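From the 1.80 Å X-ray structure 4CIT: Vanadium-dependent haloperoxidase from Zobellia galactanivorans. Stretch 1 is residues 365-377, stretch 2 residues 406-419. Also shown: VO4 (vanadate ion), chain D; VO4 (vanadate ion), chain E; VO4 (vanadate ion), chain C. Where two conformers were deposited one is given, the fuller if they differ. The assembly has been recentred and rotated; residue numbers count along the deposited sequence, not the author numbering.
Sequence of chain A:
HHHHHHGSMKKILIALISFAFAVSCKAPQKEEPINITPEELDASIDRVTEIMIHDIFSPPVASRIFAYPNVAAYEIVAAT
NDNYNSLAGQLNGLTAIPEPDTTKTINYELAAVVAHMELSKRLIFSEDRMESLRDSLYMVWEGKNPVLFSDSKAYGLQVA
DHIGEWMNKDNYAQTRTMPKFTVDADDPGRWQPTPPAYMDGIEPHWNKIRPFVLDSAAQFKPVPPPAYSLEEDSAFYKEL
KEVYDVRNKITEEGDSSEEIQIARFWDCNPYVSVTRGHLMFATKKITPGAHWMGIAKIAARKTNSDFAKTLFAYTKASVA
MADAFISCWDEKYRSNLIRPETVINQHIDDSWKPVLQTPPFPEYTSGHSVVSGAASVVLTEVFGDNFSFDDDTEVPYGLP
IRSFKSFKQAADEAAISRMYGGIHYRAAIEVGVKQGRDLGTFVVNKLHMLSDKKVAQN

Stretch 1 365-377: TSGHSVVSGAASV
Stretch 2 (406-419) SFKQAADEAAISRM

Helices 367-377 and 407-419 run almost exactly antiparallel, their N-to-C directions 177° apart and their axes approaching to 8.3 Å. The middle of the contact is lined by serines and alanines. The register pairs Ser369 with Ala415 (CA-CA 4.7 Å), Ser372 with Ala411 (CA-CA 5.0 Å) and Ser376 with Phe407 (CA-CA 5.2 Å), and the contact buries 447 Å² in all. Thr365, preceded by a cis peptide bond, and Ser366 (phi/psi -75/123) lead into the first helix; Ser406 (-164/162) precedes the second. Phi/psi stay near -60/-45 through most of both helices, but psi rises to between -29° and -21° over Ile416 to Arg418, where Arg418 N bonds to Ala415 O (3.1 Å) and Met419 N to Ile416 O (2.9 Å), both i to i-3.

Each helix begins with a serine N-cap, but the two use different rotamers. Ser366 is t (160°), and its OG accepts from Ser369 N at 3.1 Å and from Ser369 OG at 3.1 Å, while donating to O2 of the chain D vanadate at 2.6 Å. Ser406 is p (72°), its OG accepting from Gln409 N at 2.9 Å.

Along the middle of the interface, serine meets alanine. Ser369 is m (-57°), which lets its hydroxyl reach Ser366 while OG packs 3.5 Å from Ala415 CB. Ser372, also m (-64°), turns its OG back to donate to His368 O at 2.7 Å, in the preceding turn; the same OG lies 3.6 Å from Ala414 CB, and Ser372 O lies 3.6 Å from Ala411 CB. Ser369 and Ser372 thus donate within their own stretch, and across the interface their OG atoms pack against the methyls of Ala415 and Ala414. The t rotamer (-167°) of Ser376 sets OG 3.3 Å from Phe407 C; its CB, fixed by the backbone, lies 3.9 Å from Ala411 CB. Phe407 (chi1 -52°, chi2 -63°) starts toward the first helix, but its ring leads away. Lys408, extended through t, t, t and ending in m, forms a salt bridge from NZ to Asp412 OD2 at 2.7 Å.

At the other end, His368 (m, chi2 69°) and Arg418 (m, m, m, chi4 163°) stack. The folded arginine lays its guanidinium flat on the imidazole, centres 3.6 Å apart and planes at 17°, with Arg418 CD 3.8 Å from the ring centroid in a CH-pi contact. His368 ND1 and Arg418 NE approach to 3.3 Å without hydrogen bonding to each other; instead they converge on vanadate. Arg418 NE donates to O2 of the chain D ion at 3.0 Å, as does His368 ND1 at 3.0 Å, and His368 ND1 also donates to O1 of the chain C ion at 3.1 Å. Gly367 N donates to O3 of the chain E ion at 2.9 Å.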

# COMPACT_ATOMS: atom_id res chain seq x y z
N THR A 365 -3.72 15.86 -0.18
CA THR A 365 -2.75 15.56 -1.27
C THR A 365 -3.14 14.24 -1.96
O THR A 365 -4.08 13.53 -1.53
CB THR A 365 -1.35 15.39 -0.65
OG1 THR A 365 -1.49 14.55 0.51
CG2 THR A 365 -0.71 16.74 -0.35
N SER A 366 -2.50 13.91 -3.09
CA SER A 366 -2.77 12.74 -3.89
C SER A 366 -2.22 11.46 -3.24
O SER A 366 -1.03 11.43 -2.90
CB SER A 366 -2.09 12.88 -5.24
OG SER A 366 -1.93 11.59 -5.89
N GLY A 367 -3.12 10.48 -3.01
CA GLY A 367 -2.74 9.21 -2.50
C GLY A 367 -1.68 8.49 -3.29
O GLY A 367 -0.71 7.95 -2.73
N HIS A 368 -1.85 8.46 -4.60
CA HIS A 368 -0.86 7.88 -5.44
C HIS A 368 0.50 8.49 -5.19
O HIS A 368 1.55 7.81 -5.17
CB HIS A 368 -1.19 8.05 -6.92
CG HIS A 368 -2.22 7.14 -7.43
ND1 HIS A 368 -3.55 7.24 -7.05
CD2 HIS A 368 -2.16 6.15 -8.37
CE1 HIS A 368 -4.23 6.28 -7.67
NE2 HIS A 368 -3.43 5.66 -8.51
N SER A 369 0.52 9.83 -5.10
CA SER A 369 1.75 10.57 -4.90
C SER A 369 2.44 10.32 -3.56
O SER A 369 3.67 10.01 -3.53
CB SER A 369 1.60 12.07 -5.10
OG SER A 369 1.09 12.27 -6.42
N VAL A 370 1.63 10.31 -2.49
CA VAL A 370 2.16 10.10 -1.18
C VAL A 370 2.67 8.64 -1.04
O VAL A 370 3.76 8.40 -0.50
CB VAL A 370 1.17 10.50 -0.06
CG1 VAL A 370 1.78 10.18 1.30
CG2 VAL A 370 0.75 11.99 -0.05
N VAL A 371 1.85 7.65 -1.44
CA VAL A 371 2.15 6.23 -1.22
C VAL A 371 3.31 5.84 -2.08
O VAL A 371 4.23 5.21 -1.61
CB VAL A 371 0.93 5.32 -1.43
CG1 VAL A 371 1.24 3.86 -1.18
CG2 VAL A 371 -0.20 5.81 -0.50
N SER A 372 3.39 6.35 -3.31
CA SER A 372 4.55 6.07 -4.19
C SER A 372 5.79 6.70 -3.70
O SER A 372 6.87 6.11 -3.80
CB SER A 372 4.27 6.62 -5.60
OG SER A 372 3.17 5.89 -6.07
N GLY A 373 5.69 7.91 -3.16
CA GLY A 373 6.82 8.59 -2.55
C GLY A 373 7.44 7.78 -1.42
O GLY A 373 8.65 7.58 -1.33
N ALA A 374 6.59 7.33 -0.55
CA ALA A 374 7.03 6.54 0.59
C ALA A 374 7.59 5.20 0.14
O ALA A 374 8.68 4.76 0.68
CB ALA A 374 5.90 6.35 1.57
N ALA A 375 6.84 4.49 -0.67
CA ALA A 375 7.27 3.18 -1.09
C ALA A 375 8.63 3.26 -1.83
O ALA A 375 9.49 2.37 -1.70
CB ALA A 375 6.21 2.53 -1.93
N SER A 376 8.77 4.20 -2.74
CA SER A 376 9.99 4.47 -3.46
C SER A 376 11.25 4.66 -2.57
O SER A 376 12.39 4.14 -2.84
CB SER A 376 9.83 5.75 -4.23
OG SER A 376 10.89 5.87 -5.16
N VAL A 377 11.08 5.45 -1.56
CA VAL A 377 12.14 5.69 -0.57
C VAL A 377 12.57 4.41 0.11
O VAL A 377 13.75 4.09 0.22
CB VAL A 377 11.75 6.78 0.44
CG1 VAL A 377 12.68 6.76 1.63
CG2 VAL A 377 11.79 8.13 -0.25
N SER A 406 14.44 3.12 -12.29
CA SER A 406 14.59 3.23 -10.82
C SER A 406 13.21 3.23 -10.12
O SER A 406 12.20 3.57 -10.78
CB SER A 406 15.36 4.53 -10.48
OG SER A 406 14.56 5.69 -10.70
N PHE A 407 13.19 2.96 -8.81
CA PHE A 407 11.93 3.16 -8.09
C PHE A 407 11.46 4.60 -8.13
O PHE A 407 10.24 4.85 -8.25
CB PHE A 407 12.03 2.70 -6.66
CG PHE A 407 12.54 1.29 -6.53
CD1 PHE A 407 11.83 0.21 -7.05
CD2 PHE A 407 13.75 1.06 -5.89
CE1 PHE A 407 12.31 -1.08 -6.89
CE2 PHE A 407 14.23 -0.23 -5.76
CZ PHE A 407 13.49 -1.29 -6.26
N LYS A 408 12.43 5.54 -8.07
CA LYS A 408 12.15 7.01 -8.12
C LYS A 408 11.44 7.38 -9.41
O LYS A 408 10.43 8.11 -9.40
CB LYS A 408 13.43 7.82 -7.96
CG LYS A 408 13.14 9.31 -7.76
CD LYS A 408 14.41 10.14 -7.83
CE LYS A 408 14.17 11.64 -8.10
NZ LYS A 408 13.14 11.99 -9.13
N GLN A 409 11.90 6.83 -10.50
CA GLN A 409 11.29 7.07 -11.81
C GLN A 409 9.88 6.55 -11.91
O GLN A 409 8.98 7.24 -12.38
CB GLN A 409 12.16 6.60 -12.95
CG GLN A 409 11.59 6.95 -14.34
CD GLN A 409 12.28 6.19 -15.45
OE1 GLN A 409 12.26 4.96 -15.50
NE2 GLN A 409 12.99 6.94 -16.33
N ALA A 410 9.66 5.35 -11.42
CA ALA A 410 8.31 4.82 -11.30
C ALA A 410 7.41 5.70 -10.45
O ALA A 410 6.25 5.91 -10.84
CB ALA A 410 8.29 3.43 -10.79
N ALA A 411 7.85 6.11 -9.26
CA ALA A 411 7.04 7.00 -8.42
C ALA A 411 6.70 8.33 -9.12
O ALA A 411 5.57 8.85 -8.99
CB ALA A 411 7.76 7.35 -7.10
N ASP A 412 7.69 8.91 -9.79
CA ASP A 412 7.47 10.12 -10.54
C ASP A 412 6.43 9.95 -11.64
O ASP A 412 5.57 10.83 -11.86
CB ASP A 412 8.74 10.63 -11.18
CG ASP A 412 9.69 11.29 -10.13
OD1 ASP A 412 9.25 11.60 -8.99
OD2 ASP A 412 10.87 11.41 -10.52
N GLU A 413 6.45 8.79 -12.29
CA GLU A 413 5.44 8.49 -13.29
C GLU A 413 4.09 8.31 -12.65
O GLU A 413 3.04 8.76 -13.16
CB GLU A 413 5.87 7.27 -14.18
CG GLU A 413 4.90 7.00 -15.28
CD GLU A 413 5.27 5.85 -16.17
OE1 GLU A 413 6.24 5.97 -16.97
OE2 GLU A 413 4.57 4.84 -16.02
N ALA A 414 4.01 7.60 -11.55
CA ALA A 414 2.73 7.36 -10.87
C ALA A 414 2.09 8.74 -10.46
O ALA A 414 0.86 8.91 -10.61
CB ALA A 414 2.88 6.48 -9.65
N ALA A 415 2.93 9.65 -10.00
CA ALA A 415 2.47 10.98 -9.56
C ALA A 415 1.94 11.81 -10.76
O ALA A 415 0.80 12.23 -10.72
CB ALA A 415 3.59 11.64 -8.84
N ILE A 416 2.69 11.89 -11.83
CA ILE A 416 2.24 12.67 -13.00
C ILE A 416 1.10 12.01 -13.74
O ILE A 416 0.34 12.72 -14.40
CB ILE A 416 3.40 13.03 -13.96
CG1 ILE A 416 3.02 14.27 -14.84
CG2 ILE A 416 3.84 11.88 -14.85
CD1 ILE A 416 2.88 15.54 -14.05
N SER A 417 0.91 10.70 -13.57
CA SER A 417 -0.24 10.01 -14.18
C SER A 417 -1.54 10.62 -13.72
O SER A 417 -2.50 10.56 -14.46
CB SER A 417 -0.24 8.54 -13.89
OG SER A 417 -0.68 8.31 -12.59
N ARG A 418 -1.55 11.18 -12.51
CA ARG A 418 -2.76 11.82 -11.98
C ARG A 418 -3.10 13.18 -12.62
O ARG A 418 -4.27 13.54 -12.59
CB ARG A 418 -2.70 11.97 -10.46
CG ARG A 418 -2.23 10.69 -9.78
CD ARG A 418 -3.00 9.44 -10.15
NE ARG A 418 -4.30 9.37 -9.41
CZ ARG A 418 -5.33 8.60 -9.71
NH1 ARG A 418 -5.35 7.81 -10.77
NH2 ARG A 418 -6.44 8.60 -8.89
N MET A 419 -2.10 13.83 -13.20
CA MET A 419 -2.31 15.06 -13.99
C MET A 419 -2.85 14.67 -15.33
O MET A 419 -3.90 15.23 -15.77
CB MET A 419 -1.00 15.85 -14.13
CG MET A 419 -1.15 17.01 -15.12
SD MET A 419 -2.33 18.29 -14.67
CE MET A 419 -1.65 18.67 -13.02
O2 VO4 D . -4.00 10.15 -6.57
O3 VO4 E . -5.68 10.99 -4.19
O1 VO4 C . -5.79 8.27 -5.16